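Local atomic coordinates of MaoC-like dehydratase (Rhodospirillum rubrum, PDB entry 3EXZ), a protein that probably acts as a MaoC-like dehydratase, a lyase of the hot dog superfamily that adds or removes water, working as a two-chain assembly. Residues D15-V21 with G95-E101; A23-F29 with L53-H59; T84-N90 with V132-A138. All coordinates share one frame; numbering follows the deposited sequence.

Interaction 1 (D15-V21 with G95-E101)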
loop_
_atom_site.group_PDB
_atom_site.type_symbol
_atom_site.label_atom_id
_atom_site.label_comp_id
_atom_site.label_asym_id
_atom_site.label_seq_id
_atom_site.Cartn_x
_atom_site.Cartn_y
_atom_site.Cartn_z
ATOM N N ASP A 15 1.597 -8.610 18.155
ATOM C CA ASP A 15 2.906 -8.083 17.861
ATOM C C ASP A 15 3.700 -8.955 16.933
ATOM O O ASP A 15 3.719 -10.172 17.080
ATOM C CB ASP A 15 3.652 -7.842 19.159
ATOM C CG ASP A 15 3.851 -6.381 19.412
ATOM O OD1 ASP A 15 4.886 -5.844 18.958
ATOM O OD2 ASP A 15 2.963 -5.761 20.036
ATOM N N SER A 16 4.358 -8.333 15.967
ATOM C CA SER A 16 5.143 -9.081 14.999
ATOM C C SER A 16 6.603 -9.175 15.423
ATOM O O SER A 16 7.029 -8.536 16.390
ATOM C CB SER A 16 5.108 -8.371 13.635
ATOM O OG SER A 16 6.030 -7.281 13.589
ATOM N N ALA A 17 7.348 -10.008 14.698
ATOM C CA ALA A 17 8.781 -10.116 14.904
ATOM C C ALA A 17 9.361 -8.860 14.192
ATOM O O ALA A 17 8.624 -8.054 13.593
ATOM C CB ALA A 17 9.338 -11.387 14.304
ATOM N N ARG A 18 10.677 -8.717 14.236
ATOM C CA ARG A 18 11.346 -7.541 13.711
ATOM C C ARG A 18 11.948 -7.698 12.341
ATOM O O ARG A 18 12.191 -8.809 11.886
ATOM C CB ARG A 18 12.420 -7.099 14.728
ATOM C CG ARG A 18 12.027 -5.915 15.625
ATOM C CD ARG A 18 11.846 -6.303 17.086
ATOM N NE ARG A 18 10.447 -6.546 17.438
ATOM C CZ ARG A 18 9.806 -5.938 18.437
ATOM N NH1 ARG A 18 10.429 -5.035 19.188
ATOM N NH2 ARG A 18 8.536 -6.235 18.691
ATOM N N HIS A 19 12.160 -6.576 11.671
ATOM C CA HIS A 19 12.766 -6.613 10.356
ATOM C C HIS A 19 13.671 -5.393 10.213
ATOM O O HIS A 19 13.271 -4.269 10.534
ATOM C CB HIS A 19 11.691 -6.621 9.262
ATOM C CG HIS A 19 12.235 -6.534 7.873
ATOM N ND1 HIS A 19 12.636 -7.637 7.152
ATOM C CD2 HIS A 19 12.437 -5.464 7.067
ATOM C CE1 HIS A 19 13.053 -7.253 5.958
ATOM N NE2 HIS A 19 12.946 -5.937 5.884
ATOM N N ARG A 20 14.904 -5.622 9.765
ATOM C CA ARG A 20 15.845 -4.523 9.580
ATOM C C ARG A 20 15.861 -4.020 8.127
ATOM O O ARG A 20 16.062 -4.791 7.182
ATOM C CB ARG A 20 17.266 -4.940 9.986
ATOM C CG ARG A 20 18.146 -3.756 10.364
ATOM C CD ARG A 20 19.576 -4.177 10.662
ATOM N NE ARG A 20 20.415 -3.032 11.010
ATOM C CZ ARG A 20 20.375 -2.398 12.178
ATOM N NH1 ARG A 20 19.535 -2.800 13.126
ATOM N NH2 ARG A 20 21.169 -1.354 12.395
ATOM N N VAL A 21 15.638 -2.719 7.958
ATOM C CA VAL A 21 15.637 -2.106 6.629
ATOM C C VAL A 21 17.029 -1.602 6.233
ATOM O O VAL A 21 17.610 -0.749 6.908
ATOM C CB VAL A 21 14.659 -0.907 6.550
ATOM C CG1 VAL A 21 14.588 -0.394 5.119
ATOM C CG2 VAL A 21 13.274 -1.328 7.013
ATOM N N GLY A 95 18.783 1.169 8.228
ATOM C CA GLY A 95 19.237 0.833 9.570
ATOM C C GLY A 95 18.099 0.693 10.571
ATOM O O GLY A 95 18.313 0.251 11.703
ATOM N N ASP A 96 16.882 1.029 10.158
ATOM C CA ASP A 96 15.737 0.968 11.059
ATOM C C ASP A 96 15.237 -0.435 11.371
ATOM O O ASP A 96 15.181 -1.283 10.487
ATOM C CB ASP A 96 14.568 1.802 10.483
ATOM C CG ASP A 96 14.677 3.302 10.788
ATOM O OD1 ASP A 96 15.697 3.740 11.362
ATOM O OD2 ASP A 96 13.726 4.046 10.443
ATOM N N GLU A 97 14.923 -0.689 12.641
ATOM C CA GLU A 97 14.349 -1.974 13.025
ATOM C C GLU A 97 12.841 -1.760 13.126
ATOM O O GLU A 97 12.361 -0.997 13.972
ATOM C CB GLU A 97 14.853 -2.456 14.381
ATOM C CG GLU A 97 16.259 -3.014 14.352
ATOM C CD GLU A 97 16.309 -4.503 14.059
ATOM O OE1 GLU A 97 15.536 -5.247 14.694
ATOM O OE2 GLU A 97 17.122 -4.926 13.203
ATOM N N LEU A 98 12.094 -2.428 12.259
ATOM C CA LEU A 98 10.651 -2.309 12.270
ATOM C C LEU A 98 9.957 -3.547 12.828
ATOM O O LEU A 98 10.424 -4.684 12.664
ATOM C CB LEU A 98 10.109 -2.095 10.844
ATOM C CG LEU A 98 10.755 -1.001 9.980
ATOM C CD1 LEU A 98 10.053 -0.907 8.629
ATOM C CD2 LEU A 98 10.694 0.336 10.715
ATOM N N HIS A 99 8.852 -3.303 13.518
ATOM C CA HIS A 99 7.995 -4.372 13.993
ATOM C C HIS A 99 6.591 -3.769 13.962
ATOM O O HIS A 99 6.429 -2.542 13.976
ATOM C CB HIS A 99 8.350 -4.863 15.392
ATOM C CG HIS A 99 7.945 -3.929 16.471
ATOM N ND1 HIS A 99 8.611 -2.751 16.719
ATOM C CD2 HIS A 99 6.910 -3.973 17.339
ATOM C CE1 HIS A 99 8.001 -2.107 17.697
ATOM N NE2 HIS A 99 6.965 -2.827 18.090
ATOM N N VAL A 100 5.571 -4.613 13.900
ATOM C CA VAL A 100 4.218 -4.097 13.842
ATOM C C VAL A 100 3.389 -4.433 15.066
ATOM O O VAL A 100 3.459 -5.552 15.586
ATOM C CB VAL A 100 3.473 -4.633 12.597
ATOM C CG1 VAL A 100 2.136 -3.893 12.425
ATOM C CG2 VAL A 100 4.350 -4.479 11.356
ATOM N N GLU A 101 2.641 -3.437 15.546
ATOM C CA GLU A 101 1.726 -3.617 16.679
ATOM C C GLU A 101 0.274 -3.444 16.173
ATOM O O GLU A 101 -0.144 -2.347 15.791
ATOM C CB GLU A 101 2.032 -2.613 17.797
ATOM C CG GLU A 101 3.203 -3.045 18.667
ATOM C CD GLU A 101 3.612 -1.989 19.683
ATOM O OE1 GLU A 101 2.780 -1.102 19.989
ATOM O OE2 GLU A 101 4.767 -2.052 20.173
#
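Arg20 and Glu97 form a salt bridge, with NH1 of Arg20 3.2 Å from OE2 of Glu97. The carboxylate oxygen lies at the guanidinium edge and uses its anti side, while the carbonyl of Gly95 sits over one guanidinium face. A second polar centre is Ser16, whose OG accepts from Val100 N at 2.7 Å along a nearly straight line (170° at the hydrogen). The same hydroxyl donates to Ala17 O, so two bonds hold it, one received and one given. Backbone bonds Ser16 N to Val100 O and the reciprocal His19–Leu98 pair join the antiparallel strands. Asp15 faces Glu101, but His19 faces Leu98, a shift of one residue that places Ser16 to Arg18 in a short irregular stretch. At the segment end, Val21 N bonds Asp96 O, and Gly95 N bonds Val21 O at 2.6 Å.

The Arg18 chain, bent at chi2 and chi3, lays its guanidinium over one face of the His99 ring, with centres 3.7 Å apart and planes at 22°. Ring rotation is fixed at the edge: NE2 of His99 donates to Glu101 OE2 at 3.1 Å, and OD1 of Asp15 approaches CD2 of His99 at 3.2 Å, nearly coplanar with the ring. Asp15 and Glu101 are like charges lying side by side, and a long salt bridge from Arg18 NH2 to Asp15 OD1 probably eases their repulsion. Apolar contact is limited to Val21 CG2 against Leu98 CD1, 3.6 Å apart, across from the charged face of Arg20 and Glu97.

Here the outermost strand 13-20 of this chain's sheet pairs with strand 97-109, whose other flank bonds strand 116-126, His99 with Leu126 and Glu101 with Asp124. Helix 57-72 packs on His19 through Ile63 and Arg66 and on Val100 through Leu67, the helix-against-antiparallel-sheet arrangement of the hot dog fold.

Interaction 2 (A23-F29 with L53-H59)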
loop_
_atom_site.group_PDB
_atom_site.type_symbol
_atom_site.label_atom_id
_atom_site.label_comp_id
_atom_site.label_asym_id
_atom_site.label_seq_id
_atom_site.Cartn_x
_atom_site.Cartn_y
_atom_site.Cartn_z
ATOM N N ALA A 23 19.828 -0.053 3.213
ATOM C CA ALA A 23 19.934 0.824 2.060
ATOM C C ALA A 23 19.736 0.135 0.721
ATOM O O ALA A 23 18.945 0.591 -0.103
ATOM C CB ALA A 23 21.278 1.546 2.089
ATOM N N ALA A 24 20.438 -0.975 0.513
ATOM C CA ALA A 24 20.346 -1.708 -0.746
ATOM C C ALA A 24 18.953 -2.271 -1.018
ATOM O O ALA A 24 18.535 -2.361 -2.175
ATOM C CB ALA A 24 21.391 -2.833 -0.774
ATOM N N ALA A 25 18.240 -2.649 0.045
ATOM C CA ALA A 25 16.883 -3.193 -0.080
ATOM C C ALA A 25 15.919 -2.042 -0.419
ATOM O O ALA A 25 14.944 -2.225 -1.140
ATOM C CB ALA A 25 16.473 -3.893 1.214
ATOM N N ILE A 26 16.199 -0.855 0.109
ATOM C CA ILE A 26 15.384 0.315 -0.197
ATOM C C ILE A 26 15.526 0.614 -1.707
ATOM O O ILE A 26 14.522 0.787 -2.403
ATOM C CB ILE A 26 15.839 1.523 0.648
ATOM C CG1 ILE A 26 15.462 1.264 2.112
ATOM C CG2 ILE A 26 15.223 2.801 0.113
ATOM C CD1 ILE A 26 15.913 2.337 3.094
ATOM N N LYS A 27 16.764 0.633 -2.213
ATOM C CA LYS A 27 17.033 0.917 -3.632
ATOM C C LYS A 27 16.522 -0.178 -4.567
ATOM O O LYS A 27 16.008 0.109 -5.655
ATOM C CB LYS A 27 18.533 1.134 -3.835
ATOM C CG LYS A 27 19.083 2.268 -2.989
ATOM C CD LYS A 27 20.574 2.448 -3.191
ATOM C CE LYS A 27 21.083 3.631 -2.387
ATOM N NZ LYS A 27 22.567 3.683 -2.329
ATOM N N ALA A 28 16.677 -1.432 -4.151
ATOM C CA ALA A 28 16.179 -2.562 -4.937
ATOM C C ALA A 28 14.644 -2.428 -5.084
ATOM O O ALA A 28 14.122 -2.485 -6.198
ATOM C CB ALA A 28 16.547 -3.894 -4.251
ATOM N N PHE A 29 13.914 -2.253 -3.983
ATOM C CA PHE A 29 12.461 -2.099 -4.106
ATOM C C PHE A 29 12.079 -0.815 -4.872
ATOM O O PHE A 29 11.226 -0.841 -5.758
ATOM C CB PHE A 29 11.786 -2.048 -2.743
ATOM C CG PHE A 29 10.281 -2.021 -2.796
ATOM C CD1 PHE A 29 9.548 -3.192 -2.655
ATOM C CD2 PHE A 29 9.604 -0.825 -3.034
ATOM C CE1 PHE A 29 8.150 -3.161 -2.681
ATOM C CE2 PHE A 29 8.211 -0.787 -3.061
ATOM C CZ PHE A 29 7.483 -1.959 -2.910
ATOM N N LEU A 53 18.241 9.398 2.509
ATOM C CA LEU A 53 17.567 8.224 1.986
ATOM C C LEU A 53 16.371 7.846 2.849
ATOM O O LEU A 53 16.461 7.818 4.076
ATOM C CB LEU A 53 18.524 7.016 1.932
ATOM C CG LEU A 53 18.721 6.234 0.615
ATOM C CD1 LEU A 53 18.818 4.736 0.925
ATOM C CD2 LEU A 53 17.581 6.512 -0.358
ATOM N N ALA A 54 15.238 7.606 2.204
ATOM C CA ALA A 54 14.058 7.134 2.909
ATOM C C ALA A 54 13.481 6.026 2.036
ATOM O O ALA A 54 13.710 5.985 0.821
ATOM C CB ALA A 54 13.038 8.233 3.118
ATOM N N ALA A 55 12.774 5.093 2.655
ATOM C CA ALA A 55 12.168 4.016 1.898
ATOM C C ALA A 55 10.832 4.508 1.337
ATOM O O ALA A 55 10.221 5.445 1.861
ATOM C CB ALA A 55 11.943 2.794 2.808
ATOM N N SER A 56 10.410 3.908 0.234
ATOM C CA SER A 56 9.116 4.224 -0.351
ATOM C C SER A 56 8.036 3.814 0.680
ATOM O O SER A 56 8.174 2.792 1.368
ATOM C CB SER A 56 8.912 3.387 -1.618
ATOM O OG SER A 56 7.569 3.429 -2.065
ATOM N N GLY A 57 6.983 4.622 0.798
ATOM C CA GLY A 57 5.883 4.295 1.689
ATOM C C GLY A 57 5.332 2.930 1.276
ATOM O O GLY A 57 4.865 2.164 2.125
ATOM N N TRP A 58 5.423 2.609 -0.022
ATOM C CA TRP A 58 4.929 1.331 -0.547
ATOM C C TRP A 58 5.838 0.158 -0.212
ATOM O O TRP A 58 5.410 -0.995 -0.210
ATOM C CB TRP A 58 4.678 1.462 -2.045
ATOM C CG TRP A 58 3.693 2.536 -2.288
ATOM C CD1 TRP A 58 3.939 3.775 -2.813
ATOM C CD2 TRP A 58 2.311 2.510 -1.938
ATOM N NE1 TRP A 58 2.786 4.520 -2.825
ATOM C CE2 TRP A 58 1.764 3.763 -2.304
ATOM C CE3 TRP A 58 1.463 1.538 -1.389
ATOM C CZ2 TRP A 58 0.416 4.083 -2.103
ATOM C CZ3 TRP A 58 0.118 1.855 -1.188
ATOM C CH2 TRP A 58 -0.390 3.116 -1.546
ATOM N N HIS A 59 7.095 0.467 0.094
ATOM C CA HIS A 59 8.058 -0.554 0.493
ATOM C C HIS A 59 7.748 -0.849 1.983
ATOM O O HIS A 59 7.701 -2.009 2.405
ATOM C CB HIS A 59 9.483 -0.029 0.305
ATOM C CG HIS A 59 10.541 -1.022 0.658
ATOM N ND1 HIS A 59 11.857 -0.663 0.843
ATOM C CD2 HIS A 59 10.487 -2.365 0.833
ATOM C CE1 HIS A 59 12.571 -1.740 1.118
ATOM N NE2 HIS A 59 11.763 -2.787 1.115
HETATM O O HOH W 1 12.047 1.746 -0.832
#
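Ile26 and Ala55 have the closest CA atoms of the two segments, 5.3 Å apart, where helix 23-33 runs past the extended residues 53-56 and the first turn of helix 57-72. At the far end the Phe29 and His59 rings form an offset stack with centroids 4.6 Å apart and planes at 8°. In both residues CG lies opposite the backbone N (chi1 -175° in Phe29 and -179° in His59), and each ring therefore covers the stem of the other: Phe29 CB stands 3.7 Å from the His59 ring centroid, almost on its normal, and His59 CA reaches over the Phe29 face as a second CH-pi contact.

No direct hydrogen bond links the two segments, but one water does so. It donates to Ile26 O at 3.1 Å, accepts from Ser56 N at 2.9 Å, and lies 2.9 Å from His59 ND1, tying a helix carbonyl to the N-cap of helix 57-72 and to the stacked imidazole. Ser56 is the N-cap: its OG accepts from Trp58 N and is also hydrogen-bonded to Asp34.

Ile26 fills the middle, with CG2 3.6 Å from Ala54 O and CG1 3.9 Å from Ala55 CB. Leu53 CD1 closes the near end loosely, against Ala23 CB, Ile26 CG2 and the aliphatic CE of Lys27, whose ammonium group goes to Glu42.

Pro94 packs beside Ile26 and Leu53, and Ala55 is joined to Thr92 by backbone bonding. Phe33 adds another ring next to Phe29, Trp88 meets Trp58 edge-to-face, and the dimer partner packs its own Phe29 on Phe29 and its Met65 on Trp58. The contact joins helix 23-33, at the subunit interface, to the N-terminal end of helix 57-72, the long helix set against the sheet in the hot dog fold.

Interaction 3 (T84-N90 with V132-A138)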
loop_
_atom_site.group_PDB
_atom_site.type_symbol
_atom_site.label_atom_id
_atom_site.label_comp_id
_atom_site.label_asym_id
_atom_site.label_seq_id
_atom_site.Cartn_x
_atom_site.Cartn_y
_atom_site.Cartn_z
ATOM N N THR A 84 -8.112 -0.163 3.321
ATOM C CA THR A 84 -7.404 0.375 4.470
ATOM C C THR A 84 -7.167 1.878 4.419
ATOM O O THR A 84 -7.123 2.478 3.341
ATOM C CB THR A 84 -5.990 -0.310 4.625
ATOM O OG1 THR A 84 -5.403 0.056 5.879
ATOM C CG2 THR A 84 -5.034 0.129 3.507
ATOM N N GLU A 85 -7.053 2.477 5.604
ATOM C CA GLU A 85 -6.723 3.899 5.739
ATOM C C GLU A 85 -5.215 3.848 6.028
ATOM O O GLU A 85 -4.774 3.293 7.043
ATOM C CB GLU A 85 -7.459 4.541 6.910
ATOM C CG GLU A 85 -7.174 6.035 7.111
ATOM C CD GLU A 85 -5.785 6.355 7.690
ATOM O OE1 GLU A 85 -5.218 5.527 8.446
ATOM O OE2 GLU A 85 -5.266 7.456 7.392
ATOM N N LEU A 86 -4.436 4.463 5.152
ATOM C CA LEU A 86 -2.991 4.412 5.240
ATOM C C LEU A 86 -2.336 5.764 5.421
ATOM O O LEU A 86 -2.726 6.733 4.776
ATOM C CB LEU A 86 -2.479 3.747 3.947
ATOM C CG LEU A 86 -1.151 2.984 3.946
ATOM C CD1 LEU A 86 -1.066 2.048 5.158
ATOM C CD2 LEU A 86 -1.038 2.193 2.648
ATOM N N SER A 87 -1.366 5.837 6.322
ATOM C CA SER A 87 -0.620 7.069 6.499
ATOM C C SER A 87 0.816 6.741 6.910
ATOM O O SER A 87 1.080 5.689 7.504
ATOM C CB SER A 87 -1.276 7.994 7.538
ATOM O OG SER A 87 -1.343 7.387 8.808
ATOM N N TRP A 88 1.749 7.619 6.550
ATOM C CA TRP A 88 3.151 7.445 6.919
ATOM C C TRP A 88 3.591 8.718 7.653
ATOM O O TRP A 88 4.010 9.700 7.033
ATOM C CB TRP A 88 4.030 7.226 5.682
ATOM C CG TRP A 88 3.583 6.056 4.849
ATOM C CD1 TRP A 88 3.870 4.729 5.055
ATOM C CD2 TRP A 88 2.758 6.108 3.685
ATOM N NE1 TRP A 88 3.281 3.958 4.080
ATOM C CE2 TRP A 88 2.587 4.778 3.225
ATOM C CE3 TRP A 88 2.149 7.154 2.970
ATOM C CZ2 TRP A 88 1.823 4.460 2.097
ATOM C CZ3 TRP A 88 1.379 6.836 1.842
ATOM C CH2 TRP A 88 1.236 5.501 1.414
ATOM N N PRO A 89 3.489 8.717 8.993
ATOM C CA PRO A 89 3.868 9.873 9.822
ATOM C C PRO A 89 5.353 10.231 9.778
ATOM O O PRO A 89 5.706 11.407 9.664
ATOM C CB PRO A 89 3.435 9.465 11.230
ATOM C CG PRO A 89 2.374 8.411 11.000
ATOM C CD PRO A 89 2.890 7.649 9.812
ATOM N N ASN A 90 6.209 9.224 9.905
ATOM C CA ASN A 90 7.643 9.449 9.858
ATOM C C ASN A 90 8.273 8.580 8.773
ATOM O O ASN A 90 7.797 7.481 8.473
ATOM C CB ASN A 90 8.307 9.156 11.211
ATOM C CG ASN A 90 7.733 9.997 12.344
ATOM O OD1 ASN A 90 6.692 9.670 12.914
ATOM N ND2 ASN A 90 8.406 11.099 12.664
ATOM N N VAL A 132 6.089 6.025 14.685
ATOM C CA VAL A 132 5.248 5.336 13.724
ATOM C C VAL A 132 5.631 5.686 12.291
ATOM O O VAL A 132 5.478 6.843 11.872
ATOM C CB VAL A 132 3.757 5.710 13.934
ATOM C CG1 VAL A 132 2.873 4.918 12.984
ATOM C CG2 VAL A 132 3.357 5.456 15.379
ATOM N N VAL A 133 6.152 4.706 11.547
ATOM C CA VAL A 133 6.494 4.941 10.139
ATOM C C VAL A 133 5.311 4.584 9.223
ATOM O O VAL A 133 5.324 4.875 8.026
ATOM C CB VAL A 133 7.774 4.186 9.690
ATOM C CG1 VAL A 133 8.948 4.651 10.549
ATOM C CG2 VAL A 133 7.591 2.680 9.769
ATOM N N GLN A 134 4.286 3.953 9.788
ATOM C CA GLN A 134 3.085 3.651 9.022
ATOM C C GLN A 134 1.948 3.229 9.919
ATOM O O GLN A 134 2.155 2.510 10.900
ATOM C CB GLN A 134 3.293 2.526 7.993
ATOM C CG GLN A 134 2.058 2.281 7.111
ATOM C CD GLN A 134 2.204 1.114 6.140
ATOM O OE1 GLN A 134 1.692 0.011 6.380
ATOM N NE2 GLN A 134 2.915 1.352 5.040
ATOM N N ARG A 135 0.755 3.727 9.614
ATOM C CA ARG A 135 -0.433 3.284 10.319
ATOM C C ARG A 135 -1.389 2.841 9.218
ATOM O O ARG A 135 -1.642 3.568 8.249
ATOM C CB ARG A 135 -1.087 4.368 11.167
ATOM C CG ARG A 135 -2.524 4.021 11.534
ATOM C CD ARG A 135 -3.046 4.968 12.598
ATOM N NE ARG A 135 -2.365 4.762 13.872
ATOM C CZ ARG A 135 -2.739 5.326 15.016
ATOM N NH1 ARG A 135 -3.799 6.128 15.047
ATOM N NH2 ARG A 135 -2.056 5.086 16.130
ATOM N N SER A 136 -1.888 1.621 9.367
ATOM C CA SER A 136 -2.817 1.036 8.427
ATOM C C SER A 136 -4.039 0.564 9.217
ATOM O O SER A 136 -3.954 -0.393 9.986
ATOM C CB SER A 136 -2.142 -0.136 7.704
ATOM O OG SER A 136 -2.990 -0.711 6.727
ATOM N N THR A 137 -5.161 1.272 9.071
ATOM C CA THR A 137 -6.414 0.886 9.728
ATOM C C THR A 137 -7.128 0.110 8.618
ATOM O O THR A 137 -7.783 0.677 7.742
ATOM C CB THR A 137 -7.219 2.114 10.163
ATOM O OG1 THR A 137 -6.411 2.901 11.045
ATOM C CG2 THR A 137 -8.491 1.690 10.898
ATOM N N ALA A 138 -6.991 -1.206 8.664
ATOM C CA ALA A 138 -7.547 -2.087 7.649
ATOM C C ALA A 138 -8.802 -2.840 8.034
ATOM O O ALA A 138 -9.038 -3.105 9.209
ATOM C CB ALA A 138 -6.452 -3.115 7.227
HETATM O O HOH W 2 7.459 5.875 6.532
#
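Leu86 lays its CD1 branch over the neighbouring strand, 3.5 Å from Ser136 CB, and also against the side chain of Gln134. One step along the same face, Thr84 OG1 and Ser136 OG are hydrogen-bonded at 2.7 Å. Both hydroxyls sit opposite their own backbone N (chi1 -170° in Thr84, -177° in Ser136), which brings them together across a non-hydrogen-bonded pair. Ala138 CB also touches Thr84 OG1.

Gln134, its chain fully extended, runs alongside Trp88 in the same direction; its CB is 3.7 Å from the indole CD1, and CD1 also has Val133 O near the ring plane at 3.3 Å. With an alanine in place of Gln134, Leu86 CD1 and the NE1 edge of Trp88 would probably lose the chain that lies against both, and a gap would open toward Thr60, Ala61 and Thr64 of helix 57-72.

The strands themselves are nearly antiparallel, axes 4.4 Å apart at 172°. Reciprocal backbone bonds join Glu85 with Thr137 and Ser87 with Arg135, whose side chains occupy the other face; there Arg135 turns its guanidinium away to a salt bridge with Asp124. Beyond the strand, Pro89 rests its CB 3.4 Å from Val132 O, which also accepts from Asn90 N at 3.2 Å. A water donates to both Asn90 O and Val133 O, the latter at 2.8 Å, bridging the place where the pairing ends.

Val133 and Gln134 together face Thr125 of strand 116-126, a classic beta bulge that coincides with the turned corner of the chain. Strand 81-87 is outermost in this chain, but its Thr84, Leu86 and Ser87 pair antiparallel with a strand of the second subunit, so the sheet continues across the interface, as is characteristic of hot dog dimers.

Overall arrangement
From the N terminus, strand 13-20 leads directly into helix 23-33, and Val21 packs on Ile26, joining interactions 1 and 2. Interaction 2 closes the shorter loop first, returning residues 53-59 to the helix. Helix 57-72 then leads to strand 81-87, the first half of interaction 3. Residues 95-101 close interaction 1 around interaction 2, and interaction 3, which opens at 84-90 before that closure and is completed only at 132-138, crosses interaction 1. Interactions 1 and 3 involve the two outermost strands of this chain's five-stranded sheet and meet through Leu98 and Val133. Interactions 2 and 3 follow in series, their centres about 17 Å apart, and join through Trp58 and Trp88; both touch the second subunit.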